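Local coordinates for protein Poly(Beta-D-mannuronate) lyase (Pseudopedobacter saltans, PDB 7O79) that probably cleaves poly(beta-D-mannuronate), a form of alginate, as a right-handed parallel beta-helix lyase of polysaccharide lyase family 6, at residues P168-I174 against H204-I210; G254-L260 against V275-I281. All coordinates share one frame; numbering follows the deposited sequence.

How the contacts relate
Both contacts reach the same parallel face of the beta-helix, with their centres 14 Å apart, and contact 1 closes along the chain before contact 2 opens. Residues 204-210 of contact 1 lead into strand 209-214, and residues 254-260 of contact 2 form the strand two places further along, with strand 230-236 between them. Glu209 and Arg259 reach across this middle strand as a long, weak ion pair, OE1 of Glu209 lying 3.3 Å from NH2 of Arg259. Next to it Met208 O packs on Tyr256 OH, also at 3.3 Å. In lyases of this family the substrate groove probably runs across such a face, but neither contact includes a bound ligand.

Contact 1: P168-I174 against H204-I210; sequences PDNGREI and HGEGMEI
The carboxylate of Glu206 reaches into the bend of the loop 168-174. OE2 takes two backbone N-H groups: Gly171 N at 2.9 Å, nearly along the C-O axis, and Arg172 N at 3.0 Å, on the anti lone pair. Both bonds are well bent, with angles at hydrogen near 138°. CG of Glu206 stands between its own backbone N and carbonyl carbon (chi1 69°) and the chain then runs extended, with CB against Asp169 O at 3.3 Å. OE1 is held from its own segment by Glu209 N, and a water probably bridges it to Asn170 OD1. The bent side chain of Glu173 slants across that of Glu206, bringing the carboxylates within 3.6 Å (OE2 to OE2); the N-H donors probably ease this closeness.

A second shell fixes the Glu206 backbone. Its N donates to Arg172 O at 3.0 Å from above the carbonyl plane, and the type II' turn from His204 to Gly207 presents it. Positive phi favours glycine at Gly205 in the turn, and a CB there would also clash with Arg172 O. The Arg172 guanidinium lays one face over Gly205 CA, while Pro165 O and Asn139 O take its NH1 and NE. Met208 CE touches Pro168 CB, 3.9 Å away.

Ile174 N bonds to Ile210 O at 2.8 Å, and both isoleucine side chains pack on Phe200 of strand 194-201. Beyond, Ile174 pairs with Val144 of strand 144-146, and Glu209 leans on Val233 of strand 230-236; the contact thus joins the loop before strand 175-177 to the turn into strand 209-214.

Contact 2: G254-L260 against V275-I281; sequences GSYGIRL and VDGDGLI
Leu280 fills a hollow on the inner side of strand 255-260: its CD1 comes within 3.8 Å of Ile258 CG2 and also touches Leu260 CD2. Its CG lies anti to the backbone N (chi1 177°), and the next torsion brings that methyl back to the neighbouring strand. Phe325 and Ile242 of other strands continue this apolar interior. On the reverse side Ile281 is the bump. Its CG2 rests 4.0 Å from Arg259 CD, while CD1 approaches Tyr256 CE1 obliquely at 4.2 Å. Arg259 bends at chi3 so that NE donates at 3.1 Å to Tyr256 OH, which lies close to the guanidinium plane. A leucine in place of Arg259 would probably leave that hydroxyl without its N-H partner, set the ring freer to turn, and take the weak charge mate from Glu209.

Glycines make the other hollows. A CB on Gly277 would clash with Tyr256 CB, and one on Gly257 would strike Gly279 O. At the start, Asp276 OD2 accepts Gly254 N on its anti lone pair at 3.1 Å, nearly straight (173°), and Ser255 OG accepts Asp276 N and is hydrogen-bonded to Glu252 O.

Further along, the strands pair in parallel, with Ile258 N bonded to Gly279 O and Ile281 N to Ile258 O at 2.7 Å. The chemistry implies two adjoining rungs of the beta-helix joined mainly through main-chain bonds, apolar within and mixed outside, where Ile281 and the Tyr256 ring lie beside the Arg259 chain.

Contact 1: P168-I174 against H204-I210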
ATOM      1  N   PRO A 168      10.016  -2.723  14.414  1.00 26.68           N
ATOM      2  CA  PRO A 168       8.742  -2.031  14.679  1.00 23.20           C
ATOM      3  C   PRO A 168       8.933  -0.517  14.726  1.00 29.08           C
ATOM      4  O   PRO A 168       9.046   0.109  15.782  1.00 24.98           O
ATOM      5  CB  PRO A 168       8.310  -2.616  16.025  1.00 26.48           C
ATOM      6  CG  PRO A 168       9.601  -3.058  16.699  1.00 26.74           C
ATOM      7  CD  PRO A 168      10.571  -3.400  15.601  1.00 25.07           C
ATOM      8  N   ASP A 169       8.982   0.095  13.538  1.00 25.02           N
ATOM      9  CA  ASP A 169       9.201   1.538  13.394  1.00 29.62           C
ATOM     10  C   ASP A 169       8.175   2.087  12.414  1.00 28.63           C
ATOM     11  O   ASP A 169       8.357   1.942  11.202  1.00 25.10           O
ATOM     12  CB  ASP A 169      10.608   1.849  12.896  1.00 26.58           C
ATOM     13  CG  ASP A 169      11.671   1.459  13.883  1.00 31.33           C
ATOM     14  OD1 ASP A 169      12.004   2.302  14.736  1.00 35.84           O
ATOM     15  OD2 ASP A 169      12.179   0.316  13.790  1.00 26.36           O
ATOM     16  N   ASN A 170       7.126   2.728  12.933  1.00 28.50           N
ATOM     17  CA  ASN A 170       6.156   3.402  12.079  1.00 30.73           C
ATOM     18  C   ASN A 170       6.847   4.293  11.050  1.00 30.85           C
ATOM     19  O   ASN A 170       7.714   5.105  11.385  1.00 26.75           O
ATOM     20  CB  ASN A 170       5.200   4.239  12.926  1.00 29.16           C
ATOM     21  CG  ASN A 170       3.901   4.518  12.212  1.00 31.23           C
ATOM     22  OD1 ASN A 170       3.345   3.646  11.554  1.00 37.55           O
ATOM     23  ND2 ASN A 170       3.418   5.742  12.322  1.00 34.42           N
ATOM     24  N   GLY A 171       6.438   4.155   9.794  1.00 28.00           N
ATOM     25  CA  GLY A 171       7.140   4.795   8.710  1.00 23.82           C
ATOM     26  C   GLY A 171       7.995   3.864   7.894  1.00 24.70           C
ATOM     27  O   GLY A 171       8.775   4.340   7.072  1.00 26.56           O
ATOM     28  N   ARG A 172       7.871   2.555   8.087  1.00 23.01           N
ATOM     29  CA  ARG A 172       8.511   1.557   7.231  1.00 24.04           C
ATOM     30  C   ARG A 172       7.463   0.686   6.539  1.00 23.21           C
ATOM     31  O   ARG A 172       7.587  -0.540   6.470  1.00 26.62           O
ATOM     32  CB  ARG A 172       9.507   0.715   8.031  1.00 24.84           C
ATOM     33  CG  ARG A 172      10.671   1.547   8.588  1.00 23.26           C
ATOM     34  CD  ARG A 172      11.772   0.639   9.147  1.00 26.63           C
ATOM     35  NE  ARG A 172      12.282  -0.211   8.080  1.00 24.60           N
ATOM     36  CZ  ARG A 172      12.352  -1.532   8.146  1.00 26.66           C
ATOM     37  NH1 ARG A 172      11.945  -2.160   9.246  1.00 26.56           N
ATOM     38  NH2 ARG A 172      12.807  -2.226   7.101  1.00 26.07           N
ATOM     39  N   GLU A 173       6.392   1.318   6.055  1.00 22.77           N
ATOM     40  CA  GLU A 173       5.400   0.645   5.231  1.00 22.06           C
ATOM     41  C   GLU A 173       6.034   0.186   3.925  1.00 23.29           C
ATOM     42  O   GLU A 173       7.094   0.671   3.512  1.00 22.92           O
ATOM     43  CB  GLU A 173       4.226   1.584   4.919  1.00 22.76           C
ATOM     44  CG  GLU A 173       3.530   2.169   6.147  1.00 23.09           C
ATOM     45  CD  GLU A 173       4.142   3.470   6.636  1.00 25.25           C
ATOM     46  OE1 GLU A 173       3.443   4.206   7.366  1.00 22.96           O
ATOM     47  OE2 GLU A 173       5.316   3.758   6.295  1.00 24.70           O
ATOM     48  N   ILE A 174       5.374  -0.759   3.255  1.00 21.95           N
ATOM     49  CA  ILE A 174       5.813  -1.051   1.889  1.00 20.04           C
ATOM     50  C   ILE A 174       5.243  -0.017   0.921  1.00 22.35           C
ATOM     51  O   ILE A 174       5.948   0.458   0.017  1.00 22.32           O
ATOM     52  CB  ILE A 174       5.442  -2.487   1.484  1.00 20.29           C
ATOM     53  CG1 ILE A 174       5.971  -3.493   2.520  1.00 20.95           C
ATOM     54  CG2 ILE A 174       6.036  -2.806   0.108  1.00 19.06           C
ATOM     55  CD1 ILE A 174       7.443  -3.256   2.952  1.00 18.57           C
ATOM     56  N   HIS A 204       8.137  -7.464   5.705  1.00 23.28           N
ATOM     57  CA  HIS A 204       7.683  -7.002   7.016  1.00 24.42           C
ATOM     58  C   HIS A 204       7.739  -5.490   7.138  1.00 23.54           C
ATOM     59  O   HIS A 204       6.729  -4.848   7.436  1.00 23.58           O
ATOM     60  CB  HIS A 204       8.518  -7.640   8.135  1.00 24.04           C
ATOM     61  CG  HIS A 204       8.588  -9.133   8.072  1.00 26.42           C
ATOM     62  ND1 HIS A 204       7.497  -9.913   7.755  1.00 24.05           N
ATOM     63  CD2 HIS A 204       9.605  -9.995   8.318  1.00 26.59           C
ATOM     64  CE1 HIS A 204       7.842 -11.189   7.787  1.00 23.49           C
ATOM     65  NE2 HIS A 204       9.117 -11.266   8.119  1.00 23.14           N
ATOM     66  N   GLY A 205       8.929  -4.909   6.967  1.00 24.91           N
ATOM     67  CA  GLY A 205       9.093  -3.498   7.276  1.00 26.38           C
ATOM     68  C   GLY A 205       8.724  -3.237   8.725  1.00 25.18           C
ATOM     69  O   GLY A 205       9.198  -3.915   9.642  1.00 24.45           O
ATOM     70  N   GLU A 206       7.826  -2.274   8.935  1.00 22.79           N
ATOM     71  CA  GLU A 206       7.365  -1.911  10.272  1.00 21.79           C
ATOM     72  C   GLU A 206       6.505  -2.976  10.937  1.00 22.61           C
ATOM     73  O   GLU A 206       6.277  -2.881  12.149  1.00 23.83           O
ATOM     74  CB  GLU A 206       6.579  -0.595  10.218  1.00 24.93           C
ATOM     75  CG  GLU A 206       5.237  -0.717   9.492  1.00 22.99           C
ATOM     76  CD  GLU A 206       4.513   0.606   9.386  1.00 24.02           C
ATOM     77  OE1 GLU A 206       3.264   0.620   9.494  1.00 24.19           O
ATOM     78  OE2 GLU A 206       5.189   1.636   9.195  1.00 23.67           O
ATOM     79  N   GLY A 207       6.020  -3.972  10.198  1.00 21.94           N
ATOM     80  CA  GLY A 207       5.195  -5.009  10.806  1.00 21.66           C
ATOM     81  C   GLY A 207       3.897  -4.487  11.378  1.00 22.24           C
ATOM     82  O   GLY A 207       3.435  -4.964  12.426  1.00 21.77           O
ATOM     83  N   MET A 208       3.308  -3.488  10.722  1.00 21.52           N
ATOM     84  CA  MET A 208       2.047  -2.899  11.145  1.00 20.66           C
ATOM     85  C   MET A 208       1.157  -2.705   9.931  1.00 23.15           C
ATOM     86  O   MET A 208       0.195  -3.446   9.738  1.00 20.94           O
ATOM     87  CB  MET A 208       2.277  -1.570  11.869  1.00 19.00           C
ATOM     88  CG  MET A 208       3.373  -1.677  12.910  1.00 23.05           C
ATOM     89  SD  MET A 208       3.697  -0.175  13.832  1.00 25.26           S
ATOM     90  CE  MET A 208       5.074  -0.777  14.836  1.00 23.47           C
ATOM     91  N   GLU A 209       1.476  -1.716   9.105  1.00 20.87           N
ATOM     92  CA  GLU A 209       0.735  -1.452   7.881  1.00 23.40           C
ATOM     93  C   GLU A 209       1.649  -1.804   6.718  1.00 22.08           C
ATOM     94  O   GLU A 209       2.591  -1.071   6.424  1.00 21.17           O
ATOM     95  CB  GLU A 209       0.262  -0.006   7.839  1.00 21.26           C
ATOM     96  CG  GLU A 209      -0.553   0.353   9.061  1.00 23.42           C
ATOM     97  CD  GLU A 209      -1.211   1.723   8.965  1.00 28.94           C
ATOM     98  OE1 GLU A 209      -1.535   2.307  10.029  1.00 31.15           O
ATOM     99  OE2 GLU A 209      -1.404   2.219   7.833  1.00 29.16           O
ATOM    100  N   ILE A 210       1.401  -2.967   6.103  1.00 21.65           N
ATOM    101  CA  ILE A 210       2.112  -3.339   4.882  1.00 21.06           C
ATOM    102  C   ILE A 210       1.812  -2.325   3.793  1.00 20.79           C
ATOM    103  O   ILE A 210       2.716  -1.758   3.159  1.00 18.36           O
ATOM    104  CB  ILE A 210       1.696  -4.754   4.430  1.00 22.79           C
ATOM    105  CG1 ILE A 210       2.001  -5.801   5.502  1.00 24.00           C
ATOM    106  CG2 ILE A 210       2.412  -5.110   3.106  1.00 22.84           C
ATOM    107  CD1 ILE A 210       1.364  -7.176   5.212  1.00 20.95           C
TER
HETATM  108  O   HOH W   1       2.179   2.843   9.429  1.00 24.59           O
HETATM  109  O   HOH W   2       5.673  -2.735   6.213  1.00 26.00           O

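Contact 2: G254-L260 against V275-I281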
ATOM      1  N   GLY A 254       2.497 -11.771  14.076  1.00 27.19           N
ATOM      2  CA  GLY A 254       2.233 -10.383  13.726  1.00 27.98           C
ATOM      3  C   GLY A 254       1.487 -10.154  12.419  1.00 25.64           C
ATOM      4  O   GLY A 254       1.130  -9.006  12.121  1.00 24.31           O
ATOM      5  N   SER A 255       1.278 -11.188  11.610  1.00 24.10           N
ATOM      6  CA  SER A 255       0.486 -11.040  10.399  1.00 24.49           C
ATOM      7  C   SER A 255      -0.993 -10.867  10.726  1.00 24.22           C
ATOM      8  O   SER A 255      -1.526 -11.441  11.686  1.00 27.19           O
ATOM      9  CB  SER A 255       0.665 -12.257   9.487  1.00 22.67           C
ATOM     10  OG  SER A 255       0.297 -13.448  10.170  1.00 27.79           O
ATOM     11  N   TYR A 256      -1.666 -10.082   9.897  1.00 24.21           N
ATOM     12  CA  TYR A 256      -3.116 -10.017   9.961  1.00 21.53           C
ATOM     13  C   TYR A 256      -3.650  -9.653   8.586  1.00 22.00           C
ATOM     14  O   TYR A 256      -2.897  -9.557   7.612  1.00 24.16           O
ATOM     15  CB  TYR A 256      -3.543  -9.092  11.101  1.00 22.57           C
ATOM     16  CG  TYR A 256      -3.382  -7.596  10.930  1.00 21.24           C
ATOM     17  CD1 TYR A 256      -4.370  -6.825  10.327  1.00 22.33           C
ATOM     18  CD2 TYR A 256      -2.285  -6.942  11.480  1.00 21.32           C
ATOM     19  CE1 TYR A 256      -4.238  -5.429  10.222  1.00 23.42           C
ATOM     20  CE2 TYR A 256      -2.140  -5.565  11.386  1.00 23.96           C
ATOM     21  CZ  TYR A 256      -3.129  -4.810  10.764  1.00 24.84           C
ATOM     22  OH  TYR A 256      -2.980  -3.441  10.696  1.00 22.80           O
ATOM     23  N   GLY A 257      -4.969  -9.505   8.502  1.00 21.57           N
ATOM     24  CA  GLY A 257      -5.615  -9.370   7.219  1.00 22.72           C
ATOM     25  C   GLY A 257      -5.804  -7.949   6.730  1.00 25.40           C
ATOM     26  O   GLY A 257      -4.856  -7.283   6.283  1.00 24.19           O
ATOM     27  N   ILE A 258      -7.047  -7.489   6.789  1.00 21.34           N
ATOM     28  CA  ILE A 258      -7.455  -6.205   6.238  1.00 20.69           C
ATOM     29  C   ILE A 258      -8.023  -5.341   7.358  1.00 19.57           C
ATOM     30  O   ILE A 258      -8.757  -5.831   8.225  1.00 19.88           O
ATOM     31  CB  ILE A 258      -8.467  -6.416   5.086  1.00 23.62           C
ATOM     32  CG1 ILE A 258      -7.796  -7.203   3.952  1.00 20.40           C
ATOM     33  CG2 ILE A 258      -9.021  -5.106   4.574  1.00 18.96           C
ATOM     34  CD1 ILE A 258      -8.763  -7.915   2.999  1.00 21.65           C
ATOM     35  N   ARG A 259      -7.662  -4.057   7.349  1.00 22.20           N
ATOM     36  CA  ARG A 259      -8.125  -3.112   8.358  1.00 18.96           C
ATOM     37  C   ARG A 259      -8.511  -1.787   7.710  1.00 20.45           C
ATOM     38  O   ARG A 259      -7.746  -1.239   6.908  1.00 21.16           O
ATOM     39  CB  ARG A 259      -7.057  -2.887   9.419  1.00 19.81           C
ATOM     40  CG  ARG A 259      -7.269  -1.634  10.219  1.00 20.22           C
ATOM     41  CD  ARG A 259      -6.576  -1.705  11.561  1.00 21.27           C
ATOM     42  NE  ARG A 259      -5.145  -1.408  11.524  1.00 21.57           N
ATOM     43  CZ  ARG A 259      -4.606  -0.190  11.609  1.00 26.42           C
ATOM     44  NH1 ARG A 259      -5.377   0.895  11.664  1.00 21.69           N
ATOM     45  NH2 ARG A 259      -3.281  -0.052  11.622  1.00 19.29           N
ATOM     46  N   LEU A 260      -9.699  -1.271   8.053  1.00 20.02           N
ATOM     47  CA  LEU A 260     -10.213  -0.060   7.424  1.00 19.45           C
ATOM     48  C   LEU A 260     -10.672   0.957   8.457  1.00 21.25           C
ATOM     49  O   LEU A 260     -11.298   0.597   9.463  1.00 20.67           O
ATOM     50  CB  LEU A 260     -11.424  -0.327   6.504  1.00 20.81           C
ATOM     51  CG  LEU A 260     -11.256  -0.830   5.069  1.00 22.63           C
ATOM     52  CD1 LEU A 260     -10.456   0.182   4.231  1.00 22.87           C
ATOM     53  CD2 LEU A 260     -10.663  -2.205   5.026  1.00 24.65           C
ATOM     54  N   VAL A 275      -3.309 -16.205   9.422  1.00 25.06           N
ATOM     55  CA  VAL A 275      -2.713 -15.003   9.981  1.00 24.99           C
ATOM     56  C   VAL A 275      -2.822 -15.095  11.490  1.00 25.81           C
ATOM     57  O   VAL A 275      -3.677 -15.799  12.047  1.00 25.60           O
ATOM     58  CB  VAL A 275      -3.343 -13.699   9.445  1.00 26.03           C
ATOM     59  CG1 VAL A 275      -3.030 -13.520   7.953  1.00 22.68           C
ATOM     60  CG2 VAL A 275      -4.827 -13.712   9.675  1.00 22.57           C
ATOM     61  N   ASP A 276      -1.908 -14.397  12.152  1.00 25.75           N
ATOM     62  CA  ASP A 276      -1.831 -14.395  13.602  1.00 27.13           C
ATOM     63  C   ASP A 276      -2.911 -13.523  14.231  1.00 29.80           C
ATOM     64  O   ASP A 276      -3.411 -13.861  15.309  1.00 26.55           O
ATOM     65  CB  ASP A 276      -0.430 -13.917  14.007  1.00 30.34           C
ATOM     66  CG  ASP A 276      -0.145 -14.112  15.475  1.00 35.55           C
ATOM     67  OD1 ASP A 276      -0.746 -15.032  16.078  1.00 38.65           O
ATOM     68  OD2 ASP A 276       0.693 -13.347  16.011  1.00 38.50           O
ATOM     69  N   GLY A 277      -3.298 -12.430  13.573  1.00 25.87           N
ATOM     70  CA  GLY A 277      -4.265 -11.469  14.084  1.00 21.30           C
ATOM     71  C   GLY A 277      -5.637 -11.638  13.460  1.00 25.10           C
ATOM     72  O   GLY A 277      -6.069 -12.755  13.158  1.00 23.27           O
ATOM     73  N   ASP A 278      -6.341 -10.514  13.275  1.00 21.49           N
ATOM     74  CA  ASP A 278      -7.714 -10.529  12.777  1.00 24.15           C
ATOM     75  C   ASP A 278      -7.759 -10.608  11.248  1.00 22.50           C
ATOM     76  O   ASP A 278      -6.833 -10.192  10.550  1.00 24.14           O
ATOM     77  CB  ASP A 278      -8.487  -9.281  13.233  1.00 22.54           C
ATOM     78  CG  ASP A 278      -8.630  -9.172  14.754  1.00 24.69           C
ATOM     79  OD1 ASP A 278      -8.304 -10.129  15.479  1.00 24.37           O
ATOM     80  OD2 ASP A 278      -9.115  -8.115  15.222  1.00 25.48           O
ATOM     81  N   GLY A 279      -8.866 -11.126  10.727  1.00 19.94           N
ATOM     82  CA  GLY A 279      -9.041 -11.206   9.287  1.00 20.06           C
ATOM     83  C   GLY A 279      -9.435  -9.866   8.683  1.00 22.33           C
ATOM     84  O   GLY A 279      -8.849  -9.419   7.688  1.00 21.81           O
ATOM     85  N   LEU A 280     -10.417  -9.214   9.306  1.00 19.81           N
ATOM     86  CA  LEU A 280     -10.947  -7.927   8.876  1.00 19.27           C
ATOM     87  C   LEU A 280     -11.230  -7.084  10.105  1.00 19.96           C
ATOM     88  O   LEU A 280     -11.941  -7.525  11.013  1.00 22.31           O
ATOM     89  CB  LEU A 280     -12.230  -8.105   8.059  1.00 22.21           C
ATOM     90  CG  LEU A 280     -12.983  -6.857   7.580  1.00 21.23           C
ATOM     91  CD1 LEU A 280     -12.092  -5.923   6.725  1.00 18.23           C
ATOM     92  CD2 LEU A 280     -14.272  -7.255   6.849  1.00 19.57           C
ATOM     93  N   ILE A 281     -10.679  -5.876  10.139  1.00 19.70           N
ATOM     94  CA  ILE A 281     -10.898  -4.950  11.244  1.00 18.21           C
ATOM     95  C   ILE A 281     -11.588  -3.713  10.703  1.00 19.53           C
ATOM     96  O   ILE A 281     -11.048  -3.030   9.828  1.00 22.62           O
ATOM     97  CB  ILE A 281      -9.594  -4.564  11.946  1.00 21.38           C
ATOM     98  CG1 ILE A 281      -8.947  -5.789  12.610  1.00 19.61           C
ATOM     99  CG2 ILE A 281      -9.847  -3.425  12.958  1.00 19.35           C
ATOM    100  CD1 ILE A 281      -7.455  -5.569  12.961  1.00 17.60           C
TER